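Local coordinates for synaptotagmin IV (Rattus norvegicus, PDB 1W15), which takes part in the mobility of neuronal dense core vesicles through its interaction with KIF1A, and is represented here by its second C2 domain, C2B, at residues R16-V21 with K38-P43; S51-K56 with K75-A80; E101-D106 with N113-R118. One frame throughout, in Å; residues are numbered along the deposited sequence.

Contact 1 of 3, residues R16-V21 with K38-P43; sequences RGELLV and KARHLP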
loop_
_atom_site.group_PDB
_atom_site.type_symbol
_atom_site.label_atom_id
_atom_site.label_comp_id
_atom_site.label_asym_id
_atom_site.label_seq_id
_atom_site.Cartn_x
_atom_site.Cartn_y
_atom_site.Cartn_z
ATOM N N ARG A 16 -7.004 2.387 -25.045
ATOM C CA ARG A 16 -7.841 2.141 -23.813
ATOM C C ARG A 16 -7.146 2.397 -22.490
ATOM O O ARG A 16 -7.776 2.242 -21.433
ATOM C CB ARG A 16 -8.466 0.734 -23.808
ATOM C CG ARG A 16 -9.193 0.429 -25.119
ATOM C CD ARG A 16 -10.228 -0.672 -25.022
ATOM N NE ARG A 16 -11.178 -0.655 -26.135
ATOM C CZ ARG A 16 -12.072 0.313 -26.339
ATOM N NH1 ARG A 16 -12.120 1.364 -25.515
ATOM N NH2 ARG A 16 -12.907 0.245 -27.375
ATOM N N GLY A 17 -5.865 2.758 -22.501
ATOM C CA GLY A 17 -5.220 3.041 -21.245
ATOM C C GLY A 17 -4.633 1.820 -20.549
ATOM O O GLY A 17 -4.589 0.716 -21.091
ATOM N N GLU A 18 -4.140 2.056 -19.347
ATOM C CA GLU A 18 -3.423 1.035 -18.566
ATOM C C GLU A 18 -3.867 1.046 -17.119
ATOM O O GLU A 18 -4.296 2.079 -16.605
ATOM C CB GLU A 18 -1.932 1.342 -18.533
ATOM C CG GLU A 18 -1.168 1.198 -19.830
ATOM C CD GLU A 18 0.267 1.670 -19.654
ATOM O OE1 GLU A 18 1.042 0.979 -18.983
ATOM O OE2 GLU A 18 0.594 2.729 -20.184
ATOM N N LEU A 19 -3.697 -0.093 -16.445
ATOM C CA LEU A 19 -4.170 -0.274 -15.082
ATOM C C LEU A 19 -3.084 -0.982 -14.293
ATOM O O LEU A 19 -2.496 -1.971 -14.771
ATOM C CB LEU A 19 -5.447 -1.118 -15.032
ATOM C CG LEU A 19 -6.082 -1.271 -13.632
ATOM C CD1 LEU A 19 -6.640 0.076 -13.157
ATOM C CD2 LEU A 19 -7.208 -2.359 -13.598
ATOM N N LEU A 20 -2.740 -0.398 -13.151
ATOM C CA LEU A 20 -1.671 -0.956 -12.302
ATOM C C LEU A 20 -2.342 -1.699 -11.142
ATOM O O LEU A 20 -3.162 -1.109 -10.386
ATOM C CB LEU A 20 -0.804 0.200 -11.770
ATOM C CG LEU A 20 0.285 -0.179 -10.774
ATOM C CD1 LEU A 20 1.355 -1.087 -11.418
ATOM C CD2 LEU A 20 0.935 1.153 -10.221
ATOM N N VAL A 21 -2.016 -2.991 -10.993
ATOM C CA VAL A 21 -2.695 -3.802 -9.969
ATOM C C VAL A 21 -1.637 -4.648 -9.258
ATOM O O VAL A 21 -0.574 -4.895 -9.839
ATOM C CB VAL A 21 -3.829 -4.710 -10.514
ATOM C CG1 VAL A 21 -5.015 -3.857 -11.079
ATOM C CG2 VAL A 21 -3.298 -5.755 -11.545
ATOM N N LYS A 38 -3.722 2.252 -9.658
ATOM C CA LYS A 38 -3.871 3.483 -10.487
ATOM C C LYS A 38 -4.245 3.089 -11.896
ATOM O O LYS A 38 -3.964 1.988 -12.336
ATOM C CB LYS A 38 -2.534 4.239 -10.665
ATOM C CG LYS A 38 -1.594 4.268 -9.577
ATOM C CD LYS A 38 -0.354 5.120 -9.966
ATOM C CE LYS A 38 0.556 5.243 -8.731
ATOM N NZ LYS A 38 1.741 6.183 -8.917
ATOM N N ALA A 39 -4.884 3.993 -12.616
ATOM C CA ALA A 39 -5.025 3.839 -14.067
ATOM C C ALA A 39 -4.370 5.068 -14.709
ATOM O O ALA A 39 -4.298 6.143 -14.089
ATOM C CB ALA A 39 -6.521 3.784 -14.440
ATOM N N ARG A 40 -3.945 4.945 -15.963
ATOM C CA ARG A 40 -3.424 6.079 -16.703
ATOM C C ARG A 40 -3.724 5.938 -18.192
ATOM O O ARG A 40 -4.033 4.824 -18.679
ATOM C CB ARG A 40 -1.905 6.230 -16.482
ATOM C CG ARG A 40 -1.074 5.167 -17.169
ATOM C CD ARG A 40 0.412 5.164 -16.787
ATOM N NE ARG A 40 1.123 3.978 -17.287
ATOM C CZ ARG A 40 2.365 3.635 -16.918
ATOM N NH1 ARG A 40 3.050 4.391 -16.053
ATOM N NH2 ARG A 40 2.938 2.552 -17.432
ATOM N N HIS A 41 -3.623 7.075 -18.895
ATOM C CA HIS A 41 -3.870 7.194 -20.328
ATOM C C HIS A 41 -5.256 6.710 -20.702
ATOM O O HIS A 41 -5.428 6.111 -21.754
ATOM C CB HIS A 41 -2.820 6.426 -21.155
ATOM C CG HIS A 41 -1.398 6.749 -20.803
ATOM N ND1 HIS A 41 -0.908 8.041 -20.767
ATOM C CD2 HIS A 41 -0.347 5.942 -20.529
ATOM C CE1 HIS A 41 0.370 8.017 -20.431
ATOM N NE2 HIS A 41 0.733 6.755 -20.272
ATOM N N LEU A 42 -6.240 6.957 -19.839
ATOM C CA LEU A 42 -7.627 6.597 -20.139
ATOM C C LEU A 42 -8.161 7.503 -21.257
ATOM O O LEU A 42 -7.843 8.681 -21.262
ATOM C CB LEU A 42 -8.498 6.702 -18.883
ATOM C CG LEU A 42 -8.188 5.686 -17.777
ATOM C CD1 LEU A 42 -9.082 5.963 -16.566
ATOM C CD2 LEU A 42 -8.268 4.204 -18.230
ATOM N N PRO A 43 -8.921 6.920 -22.200
ATOM C CA PRO A 43 -9.477 7.599 -23.381
ATOM C C PRO A 43 -10.044 9.008 -23.170
ATOM O O PRO A 43 -10.726 9.235 -22.171
ATOM C CB PRO A 43 -10.619 6.677 -23.785
ATOM C CG PRO A 43 -10.218 5.349 -23.351
ATOM C CD PRO A 43 -9.244 5.482 -22.215
#

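Contact 2 of 3, residues S51-K56 with K75-A80; sequences SDPYVK and KCTPNA. With CA (calcium ion), chain B.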
loop_
_atom_site.group_PDB
_atom_site.type_symbol
_atom_site.label_atom_id
_atom_site.label_comp_id
_atom_site.label_asym_id
_atom_site.label_seq_id
_atom_site.Cartn_x
_atom_site.Cartn_y
_atom_site.Cartn_z
ATOM N N SER A 51 -13.352 11.310 -18.248
ATOM C CA SER A 51 -14.169 10.312 -17.609
ATOM C C SER A 51 -14.046 10.477 -16.090
ATOM O O SER A 51 -13.172 11.215 -15.602
ATOM C CB SER A 51 -13.777 8.923 -18.105
ATOM O OG SER A 51 -12.502 8.529 -17.575
ATOM N N ASP A 52 -14.945 9.809 -15.369
ATOM C CA ASP A 52 -14.960 9.758 -13.902
ATOM C C ASP A 52 -14.777 8.307 -13.532
ATOM O O ASP A 52 -15.779 7.635 -13.265
ATOM C CB ASP A 52 -16.318 10.249 -13.398
ATOM C CG ASP A 52 -16.619 11.643 -13.881
ATOM O OD1 ASP A 52 -15.807 12.542 -13.629
ATOM O OD2 ASP A 52 -17.623 11.933 -14.544
ATOM N N PRO A 53 -13.531 7.796 -13.592
ATOM C CA PRO A 53 -13.314 6.353 -13.464
ATOM C C PRO A 53 -13.477 5.737 -12.078
ATOM O O PRO A 53 -13.140 6.362 -11.083
ATOM C CB PRO A 53 -11.873 6.148 -13.962
ATOM C CG PRO A 53 -11.194 7.524 -13.736
ATOM C CD PRO A 53 -12.282 8.531 -13.882
ATOM N N TYR A 54 -13.998 4.521 -12.051
ATOM C CA TYR A 54 -13.866 3.632 -10.886
ATOM C C TYR A 54 -13.575 2.247 -11.436
ATOM O O TYR A 54 -13.676 2.017 -12.650
ATOM C CB TYR A 54 -15.129 3.613 -10.024
ATOM C CG TYR A 54 -16.387 3.086 -10.681
ATOM C CD1 TYR A 54 -17.117 3.871 -11.590
ATOM C CD2 TYR A 54 -16.854 1.809 -10.380
ATOM C CE1 TYR A 54 -18.293 3.387 -12.178
ATOM C CE2 TYR A 54 -18.025 1.288 -10.980
ATOM C CZ TYR A 54 -18.709 2.069 -11.870
ATOM O OH TYR A 54 -19.838 1.553 -12.427
ATOM N N VAL A 55 -13.218 1.316 -10.561
ATOM C CA VAL A 55 -12.883 -0.000 -11.027
ATOM C C VAL A 55 -13.707 -1.029 -10.271
ATOM O O VAL A 55 -13.789 -1.013 -9.023
ATOM C CB VAL A 55 -11.362 -0.294 -10.792
ATOM C CG1 VAL A 55 -11.023 -1.732 -11.248
ATOM C CG2 VAL A 55 -10.541 0.757 -11.531
ATOM N N LYS A 56 -14.289 -1.941 -11.030
ATOM C CA LYS A 56 -15.030 -3.051 -10.482
ATOM C C LYS A 56 -14.178 -4.286 -10.658
ATOM O O LYS A 56 -13.555 -4.464 -11.715
ATOM C CB LYS A 56 -16.325 -3.234 -11.297
ATOM C CG LYS A 56 -17.167 -4.352 -10.759
ATOM C CD LYS A 56 -18.599 -3.974 -10.837
ATOM C CE LYS A 56 -19.460 -5.101 -10.350
ATOM N NZ LYS A 56 -20.824 -4.790 -10.763
ATOM N N LYS A 75 -13.026 11.720 -10.014
ATOM C CA LYS A 75 -13.787 12.591 -10.947
ATOM C C LYS A 75 -12.946 13.242 -12.073
ATOM O O LYS A 75 -11.845 13.765 -11.820
ATOM C CB LYS A 75 -14.545 13.679 -10.174
ATOM C CG LYS A 75 -15.762 13.162 -9.398
ATOM C CD LYS A 75 -16.307 14.293 -8.480
ATOM C CE LYS A 75 -17.836 14.257 -8.347
ATOM N NZ LYS A 75 -18.333 15.432 -7.558
ATOM N N CYS A 76 -13.478 13.184 -13.300
ATOM C CA CYS A 76 -12.986 13.947 -14.463
ATOM C C CYS A 76 -11.452 13.930 -14.676
ATOM O O CYS A 76 -10.766 14.971 -14.520
ATOM C CB CYS A 76 -13.516 15.383 -14.391
ATOM S SG CYS A 76 -13.216 16.372 -15.876
ATOM N N THR A 77 -10.930 12.762 -15.055
ATOM C CA THR A 77 -9.482 12.555 -15.175
ATOM C C THR A 77 -9.070 11.281 -15.996
ATOM O O THR A 77 -9.649 10.193 -15.807
ATOM C CB THR A 77 -8.810 12.602 -13.726
ATOM O OG1 THR A 77 -7.403 12.305 -13.803
ATOM C CG2 THR A 77 -9.422 11.537 -12.760
ATOM N N PRO A 78 -8.038 11.407 -16.859
ATOM C CA PRO A 78 -7.532 10.246 -17.631
ATOM C C PRO A 78 -6.501 9.420 -16.826
ATOM O O PRO A 78 -5.992 8.419 -17.332
ATOM C CB PRO A 78 -6.851 10.909 -18.846
ATOM C CG PRO A 78 -6.289 12.255 -18.281
ATOM C CD PRO A 78 -7.231 12.628 -17.131
ATOM N N ASN A 79 -6.184 9.896 -15.610
ATOM C CA ASN A 79 -5.256 9.235 -14.644
ATOM C C ASN A 79 -5.716 9.415 -13.166
ATOM O O ASN A 79 -5.951 10.542 -12.681
ATOM C CB ASN A 79 -3.772 9.665 -14.830
ATOM C CG ASN A 79 -3.490 10.264 -16.224
ATOM O OD1 ASN A 79 -2.847 9.639 -17.119
ATOM N ND2 ASN A 79 -4.003 11.492 -16.425
ATOM N N ALA A 80 -5.773 8.305 -12.448
ATOM C CA ALA A 80 -6.529 8.213 -11.210
ATOM C C ALA A 80 -5.764 7.299 -10.288
ATOM O O ALA A 80 -5.385 6.211 -10.724
ATOM C CB ALA A 80 -7.908 7.597 -11.517
HETATM CA CA CA B . -18.680 10.630 -16.386
HETATM O O HOH W 1 -19.578 12.896 -17.656
#

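Contact 3 of 3, residues E101-D106 with N113-R118; sequences EFLVLD and NEVIGR. With NA (sodium ion), chain F; CA (calcium ion), chain B.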
loop_
_atom_site.group_PDB
_atom_site.type_symbol
_atom_site.label_atom_id
_atom_site.label_comp_id
_atom_site.label_asym_id
_atom_site.label_seq_id
_atom_site.Cartn_x
_atom_site.Cartn_y
_atom_site.Cartn_z
ATOM N N GLU A 101 -11.400 -10.374 -12.809
ATOM C CA GLU A 101 -11.757 -9.524 -13.937
ATOM C C GLU A 101 -11.782 -8.123 -13.381
ATOM O O GLU A 101 -12.513 -7.871 -12.425
ATOM C CB GLU A 101 -13.149 -9.911 -14.449
ATOM C CG GLU A 101 -13.684 -9.072 -15.619
ATOM C CD GLU A 101 -15.156 -9.452 -15.957
ATOM O OE1 GLU A 101 -15.984 -9.573 -15.030
ATOM O OE2 GLU A 101 -15.495 -9.619 -17.156
ATOM N N PHE A 102 -11.053 -7.204 -14.014
ATOM C CA PHE A 102 -11.060 -5.780 -13.647
ATOM C C PHE A 102 -11.759 -5.004 -14.762
ATOM O O PHE A 102 -11.433 -5.194 -15.975
ATOM C CB PHE A 102 -9.634 -5.234 -13.537
ATOM C CG PHE A 102 -8.797 -5.911 -12.507
ATOM C CD1 PHE A 102 -8.058 -7.068 -12.840
ATOM C CD2 PHE A 102 -8.696 -5.372 -11.207
ATOM C CE1 PHE A 102 -7.281 -7.698 -11.877
ATOM C CE2 PHE A 102 -7.898 -6.009 -10.239
ATOM C CZ PHE A 102 -7.195 -7.145 -10.570
ATOM N N LEU A 103 -12.705 -4.156 -14.363
ATOM C CA LEU A 103 -13.429 -3.298 -15.289
ATOM C C LEU A 103 -13.227 -1.858 -14.848
ATOM O O LEU A 103 -13.545 -1.512 -13.714
ATOM C CB LEU A 103 -14.936 -3.650 -15.274
ATOM C CG LEU A 103 -15.127 -5.167 -15.531
ATOM C CD1 LEU A 103 -16.246 -5.693 -14.731
ATOM C CD2 LEU A 103 -15.224 -5.460 -17.006
ATOM N N VAL A 104 -12.683 -1.042 -15.747
ATOM C CA VAL A 104 -12.599 0.390 -15.552
ATOM C C VAL A 104 -13.843 1.007 -16.240
ATOM O O VAL A 104 -14.024 0.827 -17.454
ATOM C CB VAL A 104 -11.283 0.974 -16.133
ATOM C CG1 VAL A 104 -11.227 2.494 -15.827
ATOM C CG2 VAL A 104 -9.997 0.208 -15.570
ATOM N N LEU A 105 -14.665 1.684 -15.438
ATOM C CA LEU A 105 -15.975 2.199 -15.844
ATOM C C LEU A 105 -16.004 3.677 -15.618
ATOM O O LEU A 105 -15.316 4.189 -14.725
ATOM C CB LEU A 105 -17.065 1.546 -14.982
ATOM C CG LEU A 105 -17.164 0.013 -15.212
ATOM C CD1 LEU A 105 -17.073 -0.782 -13.928
ATOM C CD2 LEU A 105 -18.520 -0.153 -15.894
ATOM N N ASP A 106 -16.839 4.366 -16.398
ATOM C CA ASP A 106 -16.990 5.794 -16.241
ATOM C C ASP A 106 -18.310 5.996 -15.505
ATOM O O ASP A 106 -19.375 5.562 -15.988
ATOM C CB ASP A 106 -17.030 6.420 -17.631
ATOM C CG ASP A 106 -17.334 7.886 -17.608
ATOM O OD1 ASP A 106 -16.950 8.610 -16.673
ATOM O OD2 ASP A 106 -17.995 8.395 -18.502
ATOM N N ASN A 113 -23.300 3.075 -16.786
ATOM C CA ASN A 113 -21.881 3.454 -16.775
ATOM C C ASN A 113 -21.148 2.643 -17.848
ATOM O O ASN A 113 -21.309 1.440 -17.930
ATOM C CB ASN A 113 -21.265 3.157 -15.405
ATOM C CG ASN A 113 -21.830 4.064 -14.316
ATOM O OD1 ASN A 113 -22.458 5.072 -14.603
ATOM N ND2 ASN A 113 -21.594 3.710 -13.068
ATOM N N GLU A 114 -20.365 3.306 -18.674
ATOM C CA GLU A 114 -19.709 2.642 -19.803
ATOM C C GLU A 114 -18.426 1.984 -19.351
ATOM O O GLU A 114 -17.753 2.494 -18.451
ATOM C CB GLU A 114 -19.416 3.682 -20.875
ATOM C CG GLU A 114 -18.507 3.184 -21.996
ATOM C CD GLU A 114 -18.748 3.972 -23.278
ATOM O OE1 GLU A 114 -19.333 5.066 -23.167
ATOM O OE2 GLU A 114 -18.402 3.490 -24.392
ATOM N N VAL A 115 -18.110 0.827 -19.937
ATOM C CA VAL A 115 -16.851 0.140 -19.620
ATOM C C VAL A 115 -15.798 0.832 -20.458
ATOM O O VAL A 115 -15.950 0.901 -21.679
ATOM C CB VAL A 115 -16.911 -1.368 -19.968
ATOM C CG1 VAL A 115 -15.489 -2.042 -19.841
ATOM C CG2 VAL A 115 -17.946 -2.093 -19.115
ATOM N N ILE A 116 -14.780 1.393 -19.810
ATOM C CA ILE A 116 -13.698 2.098 -20.493
ATOM C C ILE A 116 -12.654 1.064 -20.954
ATOM O O ILE A 116 -12.075 1.170 -22.053
ATOM C CB ILE A 116 -13.008 3.072 -19.504
ATOM C CG1 ILE A 116 -13.909 4.245 -19.110
ATOM C CG2 ILE A 116 -11.665 3.591 -20.059
ATOM C CD1 ILE A 116 -13.276 5.087 -17.942
ATOM N N GLY A 117 -12.431 0.061 -20.118
ATOM C CA GLY A 117 -11.490 -1.003 -20.471
ATOM C C GLY A 117 -11.607 -2.170 -19.549
ATOM O O GLY A 117 -12.182 -2.066 -18.457
ATOM N N ARG A 118 -11.041 -3.287 -19.973
ATOM C CA ARG A 118 -11.140 -4.496 -19.176
ATOM C C ARG A 118 -9.796 -5.210 -19.125
ATOM O O ARG A 118 -9.043 -5.192 -20.092
ATOM C CB ARG A 118 -12.173 -5.411 -19.872
ATOM C CG ARG A 118 -12.386 -6.792 -19.274
ATOM C CD ARG A 118 -13.735 -7.433 -19.880
ATOM N NE ARG A 118 -13.960 -8.790 -19.393
ATOM C CZ ARG A 118 -13.413 -9.877 -19.924
ATOM N NH1 ARG A 118 -12.598 -9.799 -20.991
ATOM N NH2 ARG A 118 -13.684 -11.062 -19.388
HETATM NA NA NA F . -24.754 5.599 -14.319
HETATM CA CA CA B . -18.680 10.630 -16.386
HETATM O O HOH W 2 -20.501 6.305 -18.822
HETATM O O HOH W 3 -24.984 3.140 -13.831
HETATM O O HOH W 1 -19.578 12.896 -17.656
HETATM O O HOH W 4 -24.143 6.230 -12.108
HETATM O O HOH W 5 -27.323 6.327 -13.289
#

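Contact 1 of 3, residues R16-V21 with K38-P43
The carbonyl O of R16 is buried with no polar partner in the model, 3.6 Å from P43 CD and near the CD2 methyl of L42. At G17 the CA packs 3.1 Å from H41 O. A side chain here would collide with the carbonyls of R40 and H41, and the backbone turn (phi 87°) itself calls for glycine. E18 starts the antiparallel ladder of the hairpin of strands 18-26 and 31-40 in the C2B sandwich, its N donating to R40 O at 2.8 Å. The two side chains run side by side on one face of the sheet, with carboxylate and guanidinium planes 63° apart. R40 NH2 forms a salt bridge to E18 OE1 at 2.9 Å, from above the carboxylate plane. R40 NE adds a weak bond to E18 OE2 at 3.2 Å. The same OE2 lies at the ring edge of H41, 3.4 Å from CD2, and could favour a protonated histidine. L19 turns to the other face and rests CD1 on A39 CB at 3.9 Å. L20 N donates almost straight to K38 O at 2.8 Å, and L20 CD2 packs along the extended K38 chain. L85 and F86 of the second subunit pack on L20 and K38, and K38 NZ bonds weakly to L85 O there. Strand 144-149 flanks strand 18-26, its W147 making a cation-pi contact with R40. Strand 80-89 borders strand 31-40.

Contact 2 of 3, residues S51-K56 with K75-A80
D52 splits its carboxylate between a calcium ion and the facing loop. Its OD2 binds the ion at 2.5 Å. Its OD1 accepts a very short hydrogen bond, 2.4 Å, from C76 N, using the anti lone pair that points away from OD2. CG lies anti to the carbonyl carbon (chi1 -58°), which brings OD1 up to the C76 amide. D106, S107, E108 and a water complete the calcium site. The contact thus lies at the calcium-site end of the C2B beta-sandwich, where the loops carry metal ligands. Synaptotagmin IV is a family member that does not bind Ca2+, so the ion in this crystal need not mark a working sensor. An alanine in place of D52 would remove both oxygens, and would probably weaken the ion site and loosen the loop around C76. Beside this pair, T77 N donates to S51 O at 2.8 Å, nearly along the C=O axis. C76 CA also approaches S51 O, at 3.0 Å. Within the loop, T77 OG1 donates to N79 O at 2.5 Å, from above the carbonyl plane. P53 closes the contact on its apolar side, with CG 4.0 Å from A80 CB and CD near T77 O. The 75-80 loop leads from strand 64-70 into strand 80-89. P53 opens strand 53-61, where it packs on F82 of strand 80-89 and on L42. Strand 98-106 runs alongside, its D106 touching S51.

Contact 3 of 3, residues E101-D106 with N113-R118
A classic beta bulge marks this antiparallel hairpin of the C2 beta-sandwich. V104 O accepts two amides at once, I116 N at 2.5 Å and G117 N at 3.2 Å. The extra residue is I116, whose backbone bends to phi -84° and psi -38°, so the register moves by one between V104 and L105. V104 N donates back to G117 O at 2.9 Å, and D106 N donates to E114 O beyond the bulge. At one end of the hairpin, E101 and R118 form a salt bridge. R118 grips E101 OE2 side-on with two nitrogens. NE, at 2.8 Å, takes the anti lone pair, and NH2 comes in from above the carboxylate plane. The two flat groups stand 82° apart. The other oxygen, OE1, is held by Y60 and N58, so both carboxylate oxygens are engaged. At the opposite end the strands carry metal ligands. D106 OD1 is a further ligand of the calcium ion, at 2.7 Å. N113 OD1 binds a sodium ion at 2.4 Å with E108 and S111, and its ND2 bonds to Y54 OH, which probably fixes the amide's orientation. A water links the two strands here, donating to D106 O and D106 OD2 and accepting from E114 N. Between the ends, packing is apolar. On one face L103 CD2 lies 3.8 Å from R118 CD along the extended arginine chain, and L105 CD2 meets V115 CG2. On the other face V104 points into the sandwich toward L19 and L150. I116 points to the facing strand, its side chain crosses that of V104 obliquely, and its CD1 lies 3.9 Å from V104 CG1.

How the contacts relate
Contacts 1 and 3 are antiparallel hairpins, one in each sheet of the C2 sandwich. Each turns one face to the sandwich core (L19, V21; F102, V104), where F102 packs on V21, and the other outward. Contact 2 is smaller, lies nearest the surface at the loop end, and joins a strand end to a loop. It ties into both sheets: A39 N probably bonds to A80 O beside contact 1, and K56 O to L103 N beside contact 3. Contacts 2 and 3 share the calcium ion, and D52 N probably bonds to D106 OD1 there. Contacts 1 and 3 rest on ladder bonds with a salt bridge on the outer face; contact 3 also ends in metal ligands, as contact 2 does through D52.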